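Local coordinates for peptidase M28 (Shewanella amazonensis SB2B, PDB 3IIB), which probably acts as a zinc-dependent dipeptidase or carboxypeptidase of the M28 family, with two zinc ions bound in its active site, at residues N6-V9 and A10-A14; A280-H283 and I284-L287; N354-K357 and V358-P361. All coordinates share one frame; numbering follows the deposited sequence. Where two conformers were deposited one is given.

Interaction 1 (N6-V9 and A10-A14); sequences NQKV and AEQLA
Ala10 opens the second half of this helical stretch by giving its amide to Asn6 O, 2.9 Å from Ala10 N, the first of four i to i+4 bonds between 6-9 and 10-14. Its methyl lies over the preceding turn, near the carbonyl oxygens of Asn6 and Gln7. The side-chain amide of Asn6 is directed to helix 413-432, its OD1 accepting from the indole NE1 of Trp428.

Glu11 is held through both backbone and side chain. Its backbone N bonds Gln7 O, and its carboxylate reaches back one turn to the Gln7 amide, where Gln7 NE2 stands 2.7 Å from Glu11 OE2. The bond is nearly straight (170° at the hydrogen) and OE2 lies in the amide plane of Gln7, yet the donor comes from above the carboxylate plane, the two flat groups standing 76° apart. An extended Gln7 chain whose CG is anti to the backbone N (chi1 179°) carries NE2 that far along the helix. The other oxygen, Glu11 OE1, accepts a hydrogen bond from a water 2.5 Å away, which accepts one from Lys8 NZ at 3.1 Å; the ammonium and carboxylate therefore meet through water, not directly.

Gln12 N bonds Lys8 O, while its amide lies across the lysine chain, Gln12 NE2 being 3.8 Å from Lys8 CG. Leu13 turns to the buried side: beyond the bond from Leu13 N to Val9 O, its CD1 lies 3.9 Å from Val9 CG1, the two branched chains running alongside each other. Both touch Trp428.

Polar i, i+4 pairs on one side and an apolar i, i+4 pair on the other are the pattern of an amphipathic alpha-helix: helix 3-19 sets its apolar side on helices 413-432 and 267-285, with Val358 beside Gln7 and Glu11.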
# COMPACT_ATOMS: atom_id res chain seq x y z
N ASN A 6 -7.38 43.34 -12.68
CA ASN A 6 -7.56 42.18 -11.82
C ASN A 6 -7.16 40.87 -12.50
O ASN A 6 -6.72 39.95 -11.82
CB ASN A 6 -9.01 42.13 -11.32
CG ASN A 6 -9.25 43.14 -10.25
OD1 ASN A 6 -8.41 43.30 -9.36
ND2 ASN A 6 -10.38 43.89 -10.35
N GLN A 7 -7.30 40.78 -13.82
CA GLN A 7 -6.75 39.65 -14.57
C GLN A 7 -5.25 39.59 -14.33
O GLN A 7 -4.71 38.53 -14.13
CB GLN A 7 -7.00 39.74 -16.10
CG GLN A 7 -6.38 38.51 -16.88
CD GLN A 7 -6.40 38.64 -18.39
OE1 GLN A 7 -7.38 39.11 -18.97
NE2 GLN A 7 -5.30 38.24 -19.04
N LYS A 8 -4.57 40.74 -14.38
CA LYS A 8 -3.11 40.76 -14.24
C LYS A 8 -2.67 40.41 -12.80
O LYS A 8 -1.67 39.71 -12.59
CB LYS A 8 -2.52 42.10 -14.64
CG LYS A 8 -1.01 42.06 -14.77
CD LYS A 8 -0.46 43.27 -15.50
CE LYS A 8 0.97 43.03 -15.99
NZ LYS A 8 1.02 42.07 -17.15
N VAL A 9 -3.41 40.90 -11.80
CA VAL A 9 -3.15 40.48 -10.42
C VAL A 9 -3.33 38.96 -10.32
O VAL A 9 -2.52 38.28 -9.70
CB VAL A 9 -4.08 41.19 -9.44
CG1 VAL A 9 -4.04 40.52 -8.06
CG2 VAL A 9 -3.69 42.66 -9.37
N ALA A 10 -4.38 38.43 -10.94
CA ALA A 10 -4.62 36.99 -10.88
C ALA A 10 -3.46 36.21 -11.56
O ALA A 10 -3.02 35.19 -11.08
CB ALA A 10 -5.93 36.66 -11.54
N GLU A 11 -2.97 36.72 -12.67
CA GLU A 11 -1.79 36.12 -13.29
C GLU A 11 -0.59 36.10 -12.34
O GLU A 11 0.11 35.09 -12.23
CB GLU A 11 -1.47 36.85 -14.60
CG GLU A 11 -2.51 36.49 -15.61
CD GLU A 11 -2.49 37.33 -16.85
OE1 GLU A 11 -1.76 38.34 -16.89
OE2 GLU A 11 -3.23 36.95 -17.78
N GLN A 12 -0.38 37.20 -11.61
CA GLN A 12 0.72 37.32 -10.66
C GLN A 12 0.54 36.43 -9.44
O GLN A 12 1.53 35.85 -8.97
CB GLN A 12 0.94 38.76 -10.25
CG GLN A 12 1.54 39.51 -11.40
CD GLN A 12 1.39 41.01 -11.36
OE1 GLN A 12 0.86 41.59 -10.40
NE2 GLN A 12 1.92 41.68 -12.41
N LEU A 13 -0.70 36.30 -8.97
CA LEU A 13 -0.99 35.34 -7.90
C LEU A 13 -0.61 33.93 -8.30
O LEU A 13 -0.03 33.17 -7.50
CB LEU A 13 -2.46 35.42 -7.46
CG LEU A 13 -2.85 36.71 -6.72
CD1 LEU A 13 -4.41 36.88 -6.69
CD2 LEU A 13 -2.23 36.71 -5.30
N ALA A 14 -0.92 33.56 -9.53
CA ALA A 14 -0.54 32.23 -10.00
C ALA A 14 0.96 32.06 -10.05
O ALA A 14 1.45 30.99 -9.76
CB ALA A 14 -1.13 31.95 -11.32
O HOH W 1 0.67 39.05 -16.59

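Interaction 2 (A280-H283 and I284-L287); sequences AAKH and ILDL. With PGE (triethylene glycol), chain D.
Lys282 and Asp286 form an i, i+4 salt bridge near the C-terminal end of helix 267-285, the helix of a beta-alpha-beta unit between strands 247-257 and 293-300. Backbone bonds carry the turn: Asp286 N lies 2.9 Å from Lys282 O, and the amides of Ile284 and Leu285 bond to Ala280 O and Ala281 O in the same way.

From CB, which points away from the following turn, the Lys282 chain folds back through a bend at chi2 (57°). CG then lies beside the triethylene glycol, near its O1 and C2. CD is near both Asp286 OD1 and the methyl Leu285 CD2, the latter 4.2 Å from Lys282 CD. CE sits 3.6 Å from both C5 of the glycol and Asp286 OD1. A second bend, at chi4 (64°), delivers NZ to the syn lone pair of Asp286 OD1 at 2.7 Å. The same ammonium donates to glycol O4 and, weakly, to glycol O1, so the chain of the glycol, probably a crystallisation additive, curls round the lysine tip.

The second carboxylate oxygen is also engaged: glycol O1 donates to Asp286 OD2. His283 runs alongside, its ring plane 81° from the carboxylate, and a water in the ring plane lies 2.9 Å from His283 ND1 while donating to Asp286 OD2.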
# COMPACT_ATOMS: atom_id res chain seq x y z
N ALA A 280 -3.59 30.10 -0.76
CA ALA A 280 -4.22 31.02 -1.74
C ALA A 280 -4.59 32.34 -1.07
O ALA A 280 -4.30 33.42 -1.59
CB ALA A 280 -5.44 30.37 -2.42
N ALA A 281 -5.22 32.26 0.10
CA ALA A 281 -5.59 33.46 0.86
C ALA A 281 -4.33 34.26 1.31
O ALA A 281 -4.33 35.49 1.27
CB ALA A 281 -6.51 33.09 2.05
N LYS A 282 -3.26 33.57 1.72
CA LYS A 282 -2.03 34.24 2.15
C LYS A 282 -1.40 34.98 0.99
O LYS A 282 -0.96 36.10 1.14
CB LYS A 282 -1.04 33.23 2.73
CG LYS A 282 0.33 33.80 3.12
CD LYS A 282 0.24 34.95 4.10
CE LYS A 282 1.56 35.21 4.76
NZ LYS A 282 2.63 35.66 3.82
N HIS A 283 -1.36 34.35 -0.19
CA HIS A 283 -0.83 35.08 -1.35
C HIS A 283 -1.63 36.35 -1.62
O HIS A 283 -1.07 37.35 -2.07
CB HIS A 283 -0.77 34.19 -2.59
CG HIS A 283 0.25 33.11 -2.48
ND1 HIS A 283 1.59 33.37 -2.26
CD2 HIS A 283 0.12 31.76 -2.49
CE1 HIS A 283 2.24 32.22 -2.13
NE2 HIS A 283 1.37 31.23 -2.30
N ILE A 284 -2.93 36.29 -1.41
CA ILE A 284 -3.80 37.47 -1.59
C ILE A 284 -3.52 38.52 -0.51
O ILE A 284 -3.36 39.73 -0.81
CB ILE A 284 -5.28 37.07 -1.66
CG1 ILE A 284 -5.56 36.35 -2.99
CG2 ILE A 284 -6.20 38.35 -1.48
CD1 ILE A 284 -6.95 35.68 -3.09
N LEU A 285 -3.38 38.04 0.72
CA LEU A 285 -3.03 38.90 1.87
C LEU A 285 -1.73 39.65 1.64
O LEU A 285 -1.60 40.84 2.06
CB LEU A 285 -2.97 38.05 3.17
CG LEU A 285 -2.79 38.75 4.53
CD1 LEU A 285 -4.01 39.58 4.91
CD2 LEU A 285 -2.52 37.67 5.63
N ASP A 286 -0.77 38.98 0.98
CA ASP A 286 0.52 39.56 0.60
C ASP A 286 0.44 40.66 -0.44
O ASP A 286 1.42 41.36 -0.62
CB ASP A 286 1.46 38.51 -0.01
CG ASP A 286 1.96 37.48 0.97
OD1 ASP A 286 1.85 37.72 2.19
OD2 ASP A 286 2.46 36.41 0.50
N LEU A 287 -0.66 40.78 -1.18
CA LEU A 287 -0.74 41.82 -2.21
C LEU A 287 -0.73 43.20 -1.59
O LEU A 287 -1.23 43.39 -0.49
CB LEU A 287 -2.02 41.68 -2.99
CG LEU A 287 -2.20 40.46 -3.87
CD1 LEU A 287 -3.66 40.43 -4.34
CD2 LEU A 287 -1.24 40.52 -5.05
C1 PGE D . 4.66 33.57 1.90
O1 PGE D . 3.59 34.13 1.13
C2 PGE D . 4.07 32.92 3.14
O2 PGE D . 5.03 32.99 4.19
C3 PGE D . 4.54 32.99 5.53
C4 PGE D . 4.99 34.33 6.08
O4 PGE D . 4.44 37.26 5.66
C6 PGE D . 4.40 37.09 7.09
C5 PGE D . 3.73 35.80 7.57
O3 PGE D . 4.51 34.61 7.40
O HOH W 2 2.78 36.03 -2.37

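Interaction 3 (N354-K357 and V358-P361); sequences NAMK and VAEP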
# COMPACT_ATOMS: atom_id res chain seq x y z
N ASN A 354 -15.95 33.90 -18.44
CA ASN A 354 -15.00 34.86 -19.03
C ASN A 354 -13.98 35.36 -17.99
O ASN A 354 -12.77 35.41 -18.26
CB ASN A 354 -15.80 36.00 -19.68
CG ASN A 354 -14.92 37.03 -20.44
OD1 ASN A 354 -14.10 36.67 -21.28
ND2 ASN A 354 -15.14 38.30 -20.16
N ALA A 355 -14.48 35.72 -16.80
CA ALA A 355 -13.60 36.20 -15.73
C ALA A 355 -12.55 35.16 -15.42
O ALA A 355 -11.41 35.52 -15.10
CB ALA A 355 -14.39 36.51 -14.44
N MSE A 356 -12.91 33.88 -15.44
CA MSE A 356 -11.94 32.87 -15.04
C MSE A 356 -11.14 32.32 -16.21
O MSE A 356 -10.42 31.35 -16.05
CB MSE A 356 -12.60 31.75 -14.26
CG MSE A 356 -13.12 32.23 -12.89
SE MSE A 356 -11.74 32.99 -11.80
CE MSE A 356 -10.42 31.72 -11.86
N LYS A 357 -11.24 32.94 -17.38
CA LYS A 357 -10.39 32.50 -18.49
C LYS A 357 -8.94 32.81 -18.16
O LYS A 357 -8.05 32.28 -18.80
CB LYS A 357 -10.85 33.08 -19.81
CG LYS A 357 -12.01 32.24 -20.38
CD LYS A 357 -12.59 32.81 -21.67
CE LYS A 357 -13.76 31.96 -22.17
NZ LYS A 357 -13.62 30.51 -21.85
N VAL A 358 -8.71 33.63 -17.13
CA VAL A 358 -7.37 33.85 -16.64
C VAL A 358 -6.65 32.53 -16.23
O VAL A 358 -5.41 32.47 -16.26
CB VAL A 358 -7.35 34.88 -15.49
CG1 VAL A 358 -8.04 34.37 -14.22
CG2 VAL A 358 -5.93 35.28 -15.19
N ALA A 359 -7.43 31.51 -15.85
CA ALA A 359 -6.89 30.20 -15.43
C ALA A 359 -6.69 29.21 -16.58
O ALA A 359 -6.13 28.14 -16.36
CB ALA A 359 -7.80 29.55 -14.33
N GLU A 360 -7.14 29.55 -17.78
CA GLU A 360 -6.92 28.69 -18.94
C GLU A 360 -5.47 28.25 -19.08
O GLU A 360 -5.22 27.07 -19.27
CB GLU A 360 -7.46 29.33 -20.25
CG GLU A 360 -8.98 29.23 -20.36
CD GLU A 360 -9.51 29.61 -21.75
OE1 GLU A 360 -8.85 30.40 -22.43
OE2 GLU A 360 -10.59 29.11 -22.13
N PRO A 361 -4.51 29.18 -19.00
CA PRO A 361 -3.10 28.77 -19.07
C PRO A 361 -2.60 27.82 -17.99
O PRO A 361 -1.54 27.21 -18.16
CB PRO A 361 -2.34 30.10 -19.00
CG PRO A 361 -3.32 31.10 -19.50
CD PRO A 361 -4.62 30.65 -18.95
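The backbone tightens from alpha-helical to 3-10 geometry here: Ala359 N bonds Met356 O at 3.0 Å and Glu360 N bonds Lys357 O at 3.1 Å, both i to i+3, with each donor standing well above its carbonyl plane (54° in the first case). Met356 is the residue where helical angles are first left, and Lys357 N already reaches back only three residues, to Asn354 O.

On the outer side Lys357 and Glu360 run side by side in the same direction. Their aliphatic and carboxylate parts stay close along the way, Lys357 CG lying 3.9 Å from Glu360 CD, and the pair ends in a salt bridge in which Lys357 NZ is 3.3 Å from Glu360 OE2, a length that makes the hydrogen bond weak. Both first torsions set CG beside the residue's own backbone N (chi1 -82° for Lys357); with the i, i+3 spacing of the turn, this lets the chains run alongside.

The arrangement is the 3-10 extension that follows helix 346-355 and leads toward strand 365-366 in the M28 peptidase fold. Three residues per turn put Lys357 and Glu360 on one edge, and Met356 and Ala359 on another. Met356, present as selenomethionine, curls through three successive bends, so that its CE comes 4.2 Å from Ala359 CB and 4.3 Å from Val358 CG1. Its chain also touches Val429 of helix 413-432 and both Ile340 and Trp342 of strand 337-343.

Val358 holds CG1 between its backbone N and carbonyl carbon (chi1 67°), which sets this methyl 3.7 Å from Ala355 O. Beyond the turn, its side chain touches helix 3-19 and Gln425 of helix 413-432.

From the N terminus, interaction 1 lies wholly within helix 3-19, interaction 2 lies near the C-terminal end of helix 267-285, and interaction 3 spans the end of helix 346-355 and the 3-10 turn after it. Each joins two adjoining segments through residues three or four apart and closes no large loop; the three come in series, neither nesting nor crossing. In space interaction 1 touches both others. Leu13 and Val9 pack on 280-287, with Leu13 CD2 3.5 Å from His283 O and Val9 CG1 3.7 Å from Leu287 CD1. Val358 CG2 meets Gln7 O at 3.6 Å. Interactions 2 and 3 remain about 10 Å apart at their nearest atoms, but all three touch helix 413-432.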